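Local coordinates for protein copper chaperone CopZ (Staphylococcus aureus, PDB 6FF2) that sequesters Cu(+) inside the cell and carries it to the copper-exporting P-type ATPase CopA, at residues Q3-N7 against V53-K57; L6-M11 against G64-V68. Where two conformers were deposited one is given. Residue numbers count along the deposited sequence, not the author numbering.

Contact 1: residues Q3-N7 against V53-K57; sequences QEILN and VSQMK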
ATOM      1  N   GLN A   3      19.342   6.589  17.475  1.00 12.14           N
ATOM      2  CA  GLN A   3      18.092   5.878  17.199  1.00 11.96           C
ATOM      3  C   GLN A   3      16.936   6.722  17.590  1.00 11.95           C
ATOM      4  O   GLN A   3      16.923   7.336  18.687  1.00 13.08           O
ATOM      5  CB  GLN A   3      18.074   4.537  17.919  1.00 13.42           C
ATOM      6  CG  GLN A   3      16.881   3.652  17.549  1.00 14.42           C
ATOM      7  CD  GLN A   3      16.832   2.385  18.338  1.00 16.37           C
ATOM      8  OE1 GLN A   3      17.622   2.193  19.262  1.00 23.28           O
ATOM      9  NE2 GLN A   3      15.925   1.497  17.975  1.00 18.36           N
ATOM     10  N   GLU A   4      15.930   6.795  16.682  1.00 11.56           N
ATOM     11  CA  GLU A   4      14.638   7.444  16.957  1.00 11.42           C
ATOM     12  C   GLU A   4      13.557   6.446  16.752  1.00 11.13           C
ATOM     13  O   GLU A   4      13.606   5.706  15.801  1.00 12.72           O
ATOM     14  CB  GLU A   4      14.447   8.620  16.000  1.00 13.71           C
ATOM     15  CG  GLU A   4      13.096   9.288  16.019  1.00 15.90           C
ATOM     16  CD  GLU A   4      12.718   9.992  17.275  1.00 20.29           C
ATOM     17  OE1 GLU A   4      13.538  10.235  18.147  1.00 22.44           O
ATOM     18  OE2 GLU A   4      11.487  10.300  17.343  1.00 22.77           O
ATOM     19  N   ILE A   5      12.611   6.376  17.674  1.00 12.20           N
ATOM     20  CA  ILE A   5      11.398   5.599  17.494  1.00 11.51           C
ATOM     21  C   ILE A   5      10.225   6.542  17.296  1.00 12.64           C
ATOM     22  O   ILE A   5       9.904   7.311  18.202  1.00 14.39           O
ATOM     23  CB  ILE A   5      11.199   4.616  18.643  1.00 13.55           C
ATOM     24  CG1 ILE A   5      12.436   3.651  18.734  1.00 17.99           C
ATOM     25  CG2 ILE A   5       9.918   3.835  18.444  1.00 14.42           C
ATOM     26  CD1 ILE A   5      12.421   2.803  19.950  1.00 24.12           C
ATOM     27  N   LEU A   6       9.582   6.487  16.120  1.00 13.01           N
ATOM     28  CA  LEU A   6       8.388   7.270  15.832  1.00 13.23           C
ATOM     29  C   LEU A   6       7.186   6.380  16.041  1.00 13.42           C
ATOM     30  O   LEU A   6       7.230   5.174  15.699  1.00 16.80           O
ATOM     31  CB  LEU A   6       8.406   7.928  14.474  1.00 17.02           C
ATOM     32  CG  LEU A   6       9.592   8.873  14.265  1.00 18.61           C
ATOM     33  CD1 LEU A   6      10.652   8.169  13.459  1.00 19.14           C
ATOM     34  CD2 LEU A   6       9.183  10.178  13.579  1.00 20.69           C
ATOM     35  N   ASN A   7       6.107   6.952  16.554  1.00 16.04           N
ATOM     36  CA  ASN A   7       4.821   6.239  16.659  1.00 16.50           C
ATOM     37  C   ASN A   7       3.917   6.758  15.534  1.00 16.69           C
ATOM     38  O   ASN A   7       3.646   7.918  15.478  1.00 18.80           O
ATOM     39  CB  ASN A   7       4.197   6.473  17.973  1.00 20.83           C
ATOM     40  CG  ASN A   7       4.787   5.620  18.980  1.00 26.91           C
ATOM     41  OD1 ASN A   7       5.464   6.127  19.850  1.00 41.75           O
ATOM     42  ND2 ASN A   7       4.496   4.306  18.922  1.00 33.83           N
ATOM     43  N   VAL A  53      14.859  14.918  13.781  1.00 13.28           N
ATOM     44  CA  VAL A  53      13.658  14.136  13.835  1.00 13.33           C
ATOM     45  C   VAL A  53      12.514  14.852  13.065  1.00 13.07           C
ATOM     46  O   VAL A  53      11.665  14.200  12.476  1.00 13.84           O
ATOM     47  CB  VAL A  53      13.304  13.825  15.290  1.00 15.88           C
ATOM     48  CG1 VAL A  53      11.928  13.183  15.384  1.00 16.23           C
ATOM     49  CG2 VAL A  53      14.364  12.868  15.830  1.00 15.27           C
ATOM     50  N   SER A  54      12.512  16.180  13.073  1.00 13.08           N
ATOM     51  CA  SER A  54      11.503  16.925  12.304  1.00 13.10           C
ATOM     52  C   SER A  54      11.457  16.515  10.824  1.00 12.42           C
ATOM     53  O   SER A  54      10.379  16.449  10.221  1.00 14.53           O
ATOM     54  CB  SER A  54      11.804  18.412  12.522  1.00 12.18           C
ATOM     55  OG  SER A  54      13.086  18.794  11.978  1.00 13.56           O
ATOM     56  N   GLN A  55      12.603  16.255  10.207  1.00 12.05           N
ATOM     57  CA  GLN A  55      12.679  15.825   8.829  1.00 13.07           C
ATOM     58  C   GLN A  55      12.039  14.422   8.676  1.00 12.75           C
ATOM     59  O   GLN A  55      11.396  14.124   7.665  1.00 14.37           O
ATOM     60  CB  GLN A  55      14.121  15.811   8.352  1.00 13.96           C
ATOM     61  CG  GLN A  55      14.789  17.180   8.236  1.00 14.02           C
ATOM     62  CD  GLN A  55      16.260  16.999   7.998  1.00 13.60           C
ATOM     63  OE1 GLN A  55      17.051  17.123   8.968  1.00 16.55           O
ATOM     64  NE2 GLN A  55      16.649  16.632   6.771  1.00 15.42           N
ATOM     65  N   MET A  56      12.244  13.536   9.648  1.00 12.93           N
ATOM     66  CA  MET A  56      11.636  12.219   9.593  1.00 12.92           C
ATOM     67  C   MET A  56      10.119  12.291   9.685  1.00 13.81           C
ATOM     68  O   MET A  56       9.406  11.606   8.939  1.00 13.83           O
ATOM     69  CB  MET A  56      12.183  11.356  10.748  1.00 12.55           C
ATOM     70  CG  MET A  56      13.715  11.193  10.763  1.00 12.78           C
ATOM     71  SD  MET A  56      14.183  10.387  12.296  1.00 13.79           S
ATOM     72  CE  MET A  56      15.942  10.864  12.371  1.00 15.16           C
ATOM     73  N   LYS A  57       9.630  13.068  10.648  1.00 13.11           N
ATOM     74  CA  LYS A  57       8.186  13.247  10.810  0.50 14.51           C
ATOM     75  C   LYS A  57       7.595  13.797   9.531  1.00 14.28           C
ATOM     76  O   LYS A  57       6.505  13.355   9.120  1.00 15.57           O
ATOM     77  CB  LYS A  57       7.882  14.155  12.001  0.50 18.62           C
ATOM     78  CG  LYS A  57       8.220  13.502  13.326  0.50 22.57           C
ATOM     79  CD  LYS A  57       7.971  14.426  14.505  0.50 24.29           C
ATOM     80  CE  LYS A  57       8.227  13.670  15.768  0.50 20.87           C
ATOM     81  NZ  LYS A  57       7.437  14.167  16.897  0.50 28.58           N
TER

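Contact 2: residues L6-M11 against G64-V68; sequences LNVEGM and GYDVV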
ATOM      1  N   LEU A   6       9.582   6.487  16.120  1.00 13.01           N
ATOM      2  CA  LEU A   6       8.388   7.270  15.832  1.00 13.23           C
ATOM      3  C   LEU A   6       7.186   6.380  16.041  1.00 13.42           C
ATOM      4  O   LEU A   6       7.230   5.174  15.699  1.00 16.80           O
ATOM      5  CB  LEU A   6       8.406   7.928  14.474  1.00 17.02           C
ATOM      6  CG  LEU A   6       9.592   8.873  14.265  1.00 18.61           C
ATOM      7  CD1 LEU A   6      10.652   8.169  13.459  1.00 19.14           C
ATOM      8  CD2 LEU A   6       9.183  10.178  13.579  1.00 20.69           C
ATOM      9  N   ASN A   7       6.107   6.952  16.554  1.00 16.04           N
ATOM     10  CA  ASN A   7       4.821   6.239  16.659  1.00 16.50           C
ATOM     11  C   ASN A   7       3.917   6.758  15.534  1.00 16.69           C
ATOM     12  O   ASN A   7       3.646   7.918  15.478  1.00 18.80           O
ATOM     13  CB  ASN A   7       4.197   6.473  17.973  1.00 20.83           C
ATOM     14  CG  ASN A   7       4.787   5.620  18.980  1.00 26.91           C
ATOM     15  OD1 ASN A   7       5.464   6.127  19.850  1.00 41.75           O
ATOM     16  ND2 ASN A   7       4.496   4.306  18.922  1.00 33.83           N
ATOM     17  N   VAL A   8       3.518   5.864  14.626  1.00 17.71           N
ATOM     18  CA  VAL A   8       2.869   6.250  13.384  1.00 16.37           C
ATOM     19  C   VAL A   8       1.558   5.548  13.317  1.00 16.32           C
ATOM     20  O   VAL A   8       1.480   4.353  13.610  1.00 19.77           O
ATOM     21  CB  VAL A   8       3.728   5.904  12.156  1.00 15.08           C
ATOM     22  CG1 VAL A   8       3.032   6.315  10.874  1.00 17.13           C
ATOM     23  CG2 VAL A   8       5.097   6.574  12.201  1.00 18.57           C
ATOM     24  N   GLU A   9       0.537   6.334  12.981  1.00 15.90           N
ATOM     25  CA  GLU A   9      -0.829   5.814  12.737  1.00 17.75           C
ATOM     26  C   GLU A   9      -1.131   5.814  11.258  1.00 19.46           C
ATOM     27  O   GLU A   9      -0.756   6.749  10.524  1.00 20.94           O
ATOM     28  CB  GLU A   9      -1.890   6.686  13.459  1.00 20.04           C
ATOM     29  CG  GLU A   9      -1.795   6.503  14.945  1.00 21.58           C
ATOM     30  CD  GLU A   9      -2.798   7.320  15.738  1.00 29.46           C
ATOM     31  OE1 GLU A   9      -3.566   8.132  15.181  1.00 38.46           O
ATOM     32  OE2 GLU A   9      -2.786   7.137  16.960  1.00 32.35           O
ATOM     33  N   GLY A  10      -1.867   4.778  10.847  1.00 19.60           N
ATOM     34  CA  GLY A  10      -2.353   4.699   9.452  1.00 19.81           C
ATOM     35  C   GLY A  10      -1.632   3.655   8.610  1.00 19.44           C
ATOM     36  O   GLY A  10      -2.034   3.415   7.481  1.00 21.21           O
ATOM     37  N   MET A  11      -0.565   3.037   9.126  1.00 18.43           N
ATOM     38  CA  MET A  11       0.185   2.067   8.308  1.00 17.56           C
ATOM     39  C   MET A  11      -0.550   0.746   8.418  1.00 18.19           C
ATOM     40  O   MET A  11      -0.603   0.151   9.485  1.00 22.31           O
ATOM     41  CB  MET A  11       1.643   1.928   8.757  1.00 16.12           C
ATOM     42  CG  MET A  11       2.380   3.247   8.735  1.00 16.50           C
ATOM     43  SD  MET A  11       4.103   3.011   9.219  1.00 19.38           S
ATOM     44  CE  MET A  11       3.907   2.375  10.873  1.00 18.73           C
ATOM     45  N   GLY A  64       1.270  10.512   3.833  1.00 21.92           N
ATOM     46  CA  GLY A  64      -0.121  10.405   4.234  1.00 22.78           C
ATOM     47  C   GLY A  64      -0.438   9.840   5.601  1.00 22.72           C
ATOM     48  O   GLY A  64      -1.590   9.696   5.936  1.00 25.94           O
ATOM     49  N   TYR A  65       0.558   9.574   6.424  1.00 18.21           N
ATOM     50  CA  TYR A  65       0.369   8.962   7.760  1.00 15.94           C
ATOM     51  C   TYR A  65       0.434  10.040   8.837  1.00 17.43           C
ATOM     52  O   TYR A  65       0.849  11.128   8.576  1.00 20.33           O
ATOM     53  CB  TYR A  65       1.468   7.869   7.975  1.00 16.62           C
ATOM     54  CG  TYR A  65       1.450   6.857   6.873  1.00 16.15           C
ATOM     55  CD1 TYR A  65       0.450   5.920   6.804  1.00 16.98           C
ATOM     56  CD2 TYR A  65       2.340   6.899   5.849  1.00 15.58           C
ATOM     57  CE1 TYR A  65       0.361   5.055   5.723  1.00 21.25           C
ATOM     58  CE2 TYR A  65       2.281   6.050   4.772  1.00 17.21           C
ATOM     59  CZ  TYR A  65       1.289   5.144   4.717  1.00 18.04           C
ATOM     60  OH  TYR A  65       1.271   4.356   3.608  1.00 20.45           O
ATOM     61  N   ASP A  66       0.014   9.714  10.049  1.00 20.50           N
ATOM     62  CA  ASP A  66       0.036  10.643  11.180  1.00 21.23           C
ATOM     63  C   ASP A  66       1.139  10.215  12.152  1.00 18.77           C
ATOM     64  O   ASP A  66       1.169   9.052  12.604  1.00 21.42           O
ATOM     65  CB  ASP A  66      -1.290  10.607  11.932  1.00 22.93           C
ATOM     66  CG  ASP A  66      -2.443  11.174  11.135  1.00 32.27           C
ATOM     67  OD1 ASP A  66      -2.278  12.044  10.259  1.00 35.06           O
ATOM     68  OD2 ASP A  66      -3.551  10.745  11.452  1.00 37.52           O
ATOM     69  N   VAL A  67       2.000  11.140  12.526  1.00 20.53           N
ATOM     70  CA  VAL A  67       2.993  10.822  13.522  1.00 19.66           C
ATOM     71  C   VAL A  67       2.446  11.308  14.880  1.00 23.17           C
ATOM     72  O   VAL A  67       2.068  12.465  14.999  1.00 25.12           O
ATOM     73  CB  VAL A  67       4.318  11.512  13.208  1.00 23.03           C
ATOM     74  CG1 VAL A  67       5.303  11.318  14.356  1.00 24.02           C
ATOM     75  CG2 VAL A  67       4.864  11.033  11.887  1.00 24.87           C
ATOM     76  N   VAL A  68       2.424  10.446  15.901  1.00 19.61           N
ATOM     77  CA  VAL A  68       1.879  10.793  17.209  1.00 23.72           C
ATOM     78  C   VAL A  68       2.856  11.687  17.934  1.00 28.84           C
ATOM     79  O   VAL A  68       4.061  11.415  17.958  1.00 34.60           O
ATOM     80  CB  VAL A  68       1.719   9.559  18.087  1.00 26.34           C
ATOM     81  CG1 VAL A  68       1.414   9.967  19.540  1.00 27.92           C
ATOM     82  CG2 VAL A  68       0.687   8.631  17.477  1.00 25.33           C
ATOM     83  OXT VAL A  68       2.387  12.675  18.527  1.00 41.65           O
TER
HETATM   84  O   HOH W   1       6.126   9.687  17.445  1.00 26.45           O

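Contact 1: residues Q3-N7 against V53-K57
This is helix-on-sheet packing: the first turn of helix 53-62 lies against one face of residues 3-7 of strand 3-9, within the ferredoxin-like βαββαβ fold of heavy-metal-associated domains. The segment axes come no closer than 10.4 Å and cross at -36°, so side chains alone bridge the gap, and no hydrogen bond joins the two segments. Strand alternation picks the partners: every second residue, Glu-4 and then Leu-6, points toward 53-57. On the helix, Val-53 and, one turn on, Met-56 and Lys-57 answer. Leu-6 is the main apolar knob; its CD2 sits 3.5 Å from Lys-57 CG, 4.3 Å from Met-56 CB and 4.5 Å from Val-53 CG1, so the lysine's aliphatic stem serves as part of the greasy wall. Glu-4 joins through its own methylenes, with CG 4.0 Å from Met-56 SD, and its carboxylate rests on the valine, OE2 lying 3.5 Å from Val-53 CG1. Around this patch, strand 41-46 pairs with Glu-4 and Leu-6 through backbone hydrogen bonds and sends Tyr-46 against Glu-4 and Met-56, while Val-67 of strand 66-67 packs on Leu-6 and Lys-57.

Contact 2: residues L6-M11 against G64-V68
Short strand 66-67 zips antiparallel onto the end of strand 3-9, forming an edge of the sheet. Glu-9 and Asp-66 form the hydrogen-bonded pair (Glu-9 N to Asp-66 O 2.8 Å, Asp-66 N to Glu-9 O 3.1 Å), and Val-68 N reaches Asn-7 O at 2.8 Å. On the inner face, Val-67 CG1 fits against Leu-6 CD2 at 4.1 Å, and Val-8 CG1 presses on Tyr-65 CB at 3.6 Å. The tyrosine ring fills the hollow where the strand turns toward copper-binding Cys-13 and Cys-16: Met-11 CG lies over one face, 4.2 Å from the ring centroid, in a CH-pi contact, while Gly-10 O meets the edge, 3.4 Å from Tyr-65 CE1. Gly-10 has positive phi and a backbone so near this ring that a CB would be crowded. The opposite face carries Glu-9 and Asp-66, like charges with OE1 and OD2 4.6 Å apart. The backbone thus carries the pairing, these carboxylates adding no attraction; on the apolar side Tyr-65's side chain lies about 3 Å from that of Cys-16 and from bound Cu(I).

Overall arrangement
Both contacts are built on strand 3-9 and share Leu-6, which packs on helix 53-62 in contact 1 and on strand 66-67 in contact 2. They meet directly where Lys-57 CG lies 3.8 Å from Val-67 CG1, so the helix touches the strand that follows it in the chain. Each is partly buried, but differently: contact 1 has no exposed residue among those that touch, whereas contact 2 has a solvent-facing side of charged residues and the chain terminus. Contact 1 relies on side-chain packing away from the copper site; contact 2 adds strand pairing and extends to that site, where Tyr-65 also packs on His-15 of the second subunit.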